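Long-range contacts in nsp9 (Porcine coronavirus HKU15, PDB 5YM6), which binds nucleic acid, probably RNA as part of coronavirus replication, with an affinity that dimerization enhances: residues 12-17 / 26-31; 22-27 / 44-49. All blocks are in the same frame, centred on the assembly; numbering follows the deposited sequence.

Contact 1 and contact 2 meet on strand 23-33 and share V26 and K27, with centres about 9 Å apart. In contact 1 (12-17 with 26-31) this strand is zipped to strand 8-18 by backbone hydrogen bonds; in contact 2 (22-27 with 44-49) its first half faces the loop between strands 36-44 and 49-55, joined by water and apolar packing. V26 serves both contacts through its CG1 methyl. The two contacts also touch directly, A16 N standing 2.8 Å from S24 O in a probable hydrogen bond. The other chain of the assembly touches neither contact.

Contact 1. Residues 12-17 / 26-31; sequences AQNTAQ and VKSFYV
Strand segments 12-17 and 26-31 pair in antiparallel register, but their short axes cross at 118°, as expected where strands twist and bend away from each other beyond their paired residues. A12 with S28 and N14 with V26 are hydrogen-bonded pairs that enclose the non-hydrogen-bonded pair of Q13 and K27. The straightest bond, S28 N to A12 O (2.8 Å, 176°), arrives from above the carbonyl plane, whereas A12 N meets a lone pair of S28 O. This is the hairpin of strands 8-18 and 23-33, at the middle of the antiparallel sheet of the nsp9 fold. On the face carrying A12, N14, V26 and S28, the N14 amide is the polar hub. Its CG stands anti to the carbonyl carbon, beside the backbone N, and the amide is turned so that OD1 meets the Y30 hydroxyl tip to tip. Y30 OH donates to a lone pair of N14 OD1 over 3.0 Å, with amide and ring planes 44° apart. S28 OG, in the crowded position between its backbone N and carbonyl carbon, also lies 3.0 Å from N14 OD1, although its proton has another possible acceptor. The rotation of the amide is fixed from its other end, where ND2 bonds to T53 O on the neighbouring strand. Further along, A16 CB packs against V26 CG1 at 3.7 Å, while V26 CG2 rests 3.4 Å from N14 O.

Contact 2. Residues 22-27 / 44-49; sequences NESTVK and STKDNL
Only at V26 and S44, with CA atoms 5.4 Å apart, do the backbones of 22-27 and 44-49 come close; from there the second segment leaves its strand as an irregular loop, and the link between the two passes through side chains and water. S24 is central. Its OG occupies the crowded position between backbone N and carbonyl carbon (chi1 61°), on a CB directed at the loop, and it bonds to two waters. One water lies 2.8 Å from S24 OG, donates to N22 O and accepts from K46 NZ, the last at a short 2.6 Å. The other joins S24 OG to S44 OG, 2.8 Å from each, and donates to T25 O. S44 OG has a further task: anti to its own backbone N (chi1 171°), it accepts the N-H of K46 over 2.9 Å. That bond defines an ST turn, by which the chain leaves strand 36-44 for the connection to strand 49-55. The K46 side chain then bends at chi3 (58°), laying CD alongside S24 OG at 3.6 Å and turning the ammonium group toward a salt bridge with D18, which would favour its charged state. Beside these polar links the contact is apolar: the CD1 branch of L49 meets V26 CG1 tip to tip at 3.6 Å, and S44 CB touches the same methyl at 3.9 Å. I42 of strand 36-44 packs on both V26 and L49, while Y85 OH bonds to K46 O and L49 N, tying the loop to strand 82-86.

Contact 1. Residues 12-17 / 26-31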
# COMPACT_ATOMS: atom_id res chain seq x y z
N ALA B 12 -1.94 16.01 6.14
CA ALA B 12 -2.11 17.42 6.47
C ALA B 12 -3.44 17.90 5.91
O ALA B 12 -4.40 17.15 5.86
CB ALA B 12 -0.96 18.24 5.93
N GLN B 13 -3.53 19.16 5.49
CA GLN B 13 -4.80 19.67 4.99
C GLN B 13 -4.63 20.37 3.66
O GLN B 13 -3.62 21.02 3.42
CB GLN B 13 -5.43 20.63 6.00
CG GLN B 13 -5.87 19.95 7.30
CD GLN B 13 -6.24 20.94 8.40
OE1 GLN B 13 -5.37 21.61 8.97
NE2 GLN B 13 -7.54 21.02 8.72
N ASN B 14 -5.63 20.25 2.80
CA ASN B 14 -5.63 21.01 1.56
C ASN B 14 -7.01 21.63 1.36
O ASN B 14 -7.95 21.35 2.09
CB ASN B 14 -5.28 20.10 0.35
CG ASN B 14 -3.77 19.84 0.21
OD1 ASN B 14 -3.14 19.25 1.06
ND2 ASN B 14 -3.21 20.27 -0.93
N THR B 15 -7.12 22.48 0.34
CA THR B 15 -8.40 23.06 -0.02
C THR B 15 -8.90 22.36 -1.28
O THR B 15 -8.16 22.25 -2.26
CB THR B 15 -8.28 24.56 -0.26
OG1 THR B 15 -7.83 25.18 0.96
CG2 THR B 15 -9.63 25.16 -0.67
N ALA B 16 -10.13 21.88 -1.23
CA ALA B 16 -10.74 21.22 -2.37
C ALA B 16 -11.91 22.06 -2.88
O ALA B 16 -12.43 22.93 -2.17
CB ALA B 16 -11.21 19.81 -1.98
N GLN B 17 -12.32 21.77 -4.10
CA GLN B 17 -13.36 22.51 -4.78
C GLN B 17 -14.42 21.52 -5.22
O GLN B 17 -14.08 20.44 -5.73
CB GLN B 17 -12.79 23.27 -5.99
CG GLN B 17 -11.71 24.31 -5.66
CD GLN B 17 -10.32 23.72 -5.35
OE1 GLN B 17 -9.80 22.87 -6.08
NE2 GLN B 17 -9.72 24.20 -4.26
N VAL B 26 -9.90 19.92 3.41
CA VAL B 26 -9.93 18.45 3.44
C VAL B 26 -8.66 17.88 4.07
O VAL B 26 -7.63 18.54 4.11
CB VAL B 26 -10.11 17.86 2.02
CG1 VAL B 26 -11.43 18.32 1.40
CG2 VAL B 26 -8.94 18.25 1.10
N LYS B 27 -8.75 16.66 4.58
CA LYS B 27 -7.59 15.94 5.07
C LYS B 27 -6.83 15.35 3.90
O LYS B 27 -7.42 14.66 3.06
CB LYS B 27 -8.01 14.83 6.03
CG LYS B 27 -6.87 13.96 6.50
CD LYS B 27 -7.33 13.05 7.63
CE LYS B 27 -6.18 12.32 8.29
NZ LYS B 27 -6.71 11.34 9.29
N SER B 28 -5.53 15.62 3.83
CA SER B 28 -4.74 15.15 2.69
C SER B 28 -3.75 14.07 3.08
O SER B 28 -3.15 14.11 4.15
CB SER B 28 -4.01 16.32 2.05
OG SER B 28 -3.27 17.03 3.03
N PHE B 29 -3.55 13.11 2.17
CA PHE B 29 -2.64 11.98 2.39
C PHE B 29 -1.49 12.07 1.41
O PHE B 29 -1.69 12.03 0.20
CB PHE B 29 -3.37 10.65 2.22
CG PHE B 29 -4.43 10.40 3.26
CD1 PHE B 29 -5.65 11.06 3.20
CD2 PHE B 29 -4.20 9.54 4.31
CE1 PHE B 29 -6.62 10.85 4.16
CE2 PHE B 29 -5.17 9.33 5.28
CZ PHE B 29 -6.36 9.98 5.20
N TYR B 30 -0.29 12.22 1.94
CA TYR B 30 0.90 12.29 1.12
C TYR B 30 1.72 11.01 1.27
O TYR B 30 1.82 10.47 2.36
CB TYR B 30 1.77 13.49 1.51
CG TYR B 30 1.18 14.84 1.16
CD1 TYR B 30 0.37 15.52 2.06
CD2 TYR B 30 1.47 15.44 -0.05
CE1 TYR B 30 -0.16 16.75 1.74
CE2 TYR B 30 0.95 16.67 -0.38
CZ TYR B 30 0.14 17.32 0.52
OH TYR B 30 -0.37 18.54 0.19
N VAL B 31 2.30 10.54 0.17
CA VAL B 31 3.30 9.49 0.26
C VAL B 31 4.66 10.15 0.10
O VAL B 31 4.87 10.92 -0.84
CB VAL B 31 3.10 8.39 -0.79
CG1 VAL B 31 4.30 7.44 -0.78
CG2 VAL B 31 1.82 7.62 -0.49

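Contact 2. Residues 22-27 / 44-49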
# COMPACT_ATOMS: atom_id res chain seq x y z
N ASN B 22 -17.34 25.62 -5.07
CA ASN B 22 -17.23 26.01 -3.67
C ASN B 22 -16.15 25.25 -2.95
O ASN B 22 -16.00 24.04 -3.14
CB ASN B 22 -18.58 25.83 -2.96
CG ASN B 22 -19.63 26.79 -3.49
OD1 ASN B 22 -19.31 27.92 -3.85
ND2 ASN B 22 -20.87 26.33 -3.57
N GLU B 23 -15.40 25.96 -2.11
CA GLU B 23 -14.19 25.44 -1.48
C GLU B 23 -14.39 24.93 -0.07
O GLU B 23 -15.22 25.44 0.67
CB GLU B 23 -13.12 26.53 -1.45
CG GLU B 23 -12.63 26.95 -2.81
CD GLU B 23 -11.41 27.82 -2.72
OE1 GLU B 23 -11.24 28.49 -1.67
OE2 GLU B 23 -10.60 27.82 -3.68
N SER B 24 -13.61 23.93 0.32
CA SER B 24 -13.64 23.45 1.70
C SER B 24 -12.31 22.80 2.05
O SER B 24 -11.58 22.38 1.16
CB SER B 24 -14.79 22.47 1.91
OG SER B 24 -14.65 21.34 1.08
N THR B 25 -12.00 22.75 3.34
CA THR B 25 -10.75 22.16 3.77
C THR B 25 -10.90 20.65 3.89
O THR B 25 -11.93 20.16 4.38
CB THR B 25 -10.27 22.76 5.12
OG1 THR B 25 -9.19 21.97 5.64
CG2 THR B 25 -11.38 22.72 6.12
N VAL B 26 -9.90 19.92 3.41
CA VAL B 26 -9.93 18.45 3.44
C VAL B 26 -8.66 17.88 4.07
O VAL B 26 -7.63 18.54 4.11
CB VAL B 26 -10.11 17.86 2.02
CG1 VAL B 26 -11.43 18.32 1.40
CG2 VAL B 26 -8.94 18.25 1.10
N LYS B 27 -8.75 16.66 4.58
CA LYS B 27 -7.59 15.94 5.07
C LYS B 27 -6.83 15.35 3.90
O LYS B 27 -7.42 14.66 3.06
CB LYS B 27 -8.01 14.83 6.03
CG LYS B 27 -6.87 13.96 6.50
CD LYS B 27 -7.33 13.05 7.63
CE LYS B 27 -6.18 12.32 8.29
NZ LYS B 27 -6.71 11.34 9.29
N SER B 44 -12.94 13.58 3.15
CA SER B 44 -13.86 14.68 3.41
C SER B 44 -15.20 14.08 3.78
O SER B 44 -15.49 12.96 3.40
CB SER B 44 -14.01 15.56 2.17
OG SER B 44 -15.05 16.50 2.35
N THR B 45 -16.03 14.84 4.50
CA THR B 45 -17.39 14.40 4.73
C THR B 45 -18.28 14.77 3.53
O THR B 45 -19.43 14.34 3.44
CB THR B 45 -17.97 15.01 6.01
OG1 THR B 45 -17.82 16.43 5.97
CG2 THR B 45 -17.24 14.46 7.23
N LYS B 46 -17.73 15.55 2.59
CA LYS B 46 -18.50 15.95 1.40
C LYS B 46 -18.36 14.89 0.31
O LYS B 46 -17.25 14.38 0.09
CB LYS B 46 -18.02 17.31 0.88
CG LYS B 46 -18.26 18.49 1.82
CD LYS B 46 -17.94 19.82 1.13
CE LYS B 46 -18.79 19.99 -0.14
NZ LYS B 46 -18.44 21.19 -0.98
N ASP B 47 -19.45 14.58 -0.38
CA ASP B 47 -19.41 13.55 -1.42
C ASP B 47 -19.31 14.13 -2.83
O ASP B 47 -19.31 13.38 -3.81
CB ASP B 47 -20.63 12.62 -1.31
CG ASP B 47 -21.95 13.28 -1.72
OD1 ASP B 47 -22.02 14.51 -1.94
OD2 ASP B 47 -22.96 12.54 -1.80
N ASN B 48 -19.17 15.45 -2.94
CA ASN B 48 -19.23 16.11 -4.24
C ASN B 48 -17.96 16.86 -4.64
O ASN B 48 -18.03 17.81 -5.42
CB ASN B 48 -20.42 17.08 -4.30
CG ASN B 48 -20.35 18.16 -3.22
OD1 ASN B 48 -19.87 17.92 -2.13
ND2 ASN B 48 -20.85 19.36 -3.54
N LEU B 49 -16.81 16.44 -4.13
CA LEU B 49 -15.57 17.14 -4.47
C LEU B 49 -15.12 16.77 -5.89
O LEU B 49 -15.22 15.62 -6.31
CB LEU B 49 -14.46 16.82 -3.46
CG LEU B 49 -14.84 17.17 -2.01
CD1 LEU B 49 -13.66 16.94 -1.09
CD2 LEU B 49 -15.34 18.62 -1.91
O HOH W 1 -16.01 21.98 -1.30
O HOH W 2 -14.43 19.19 2.92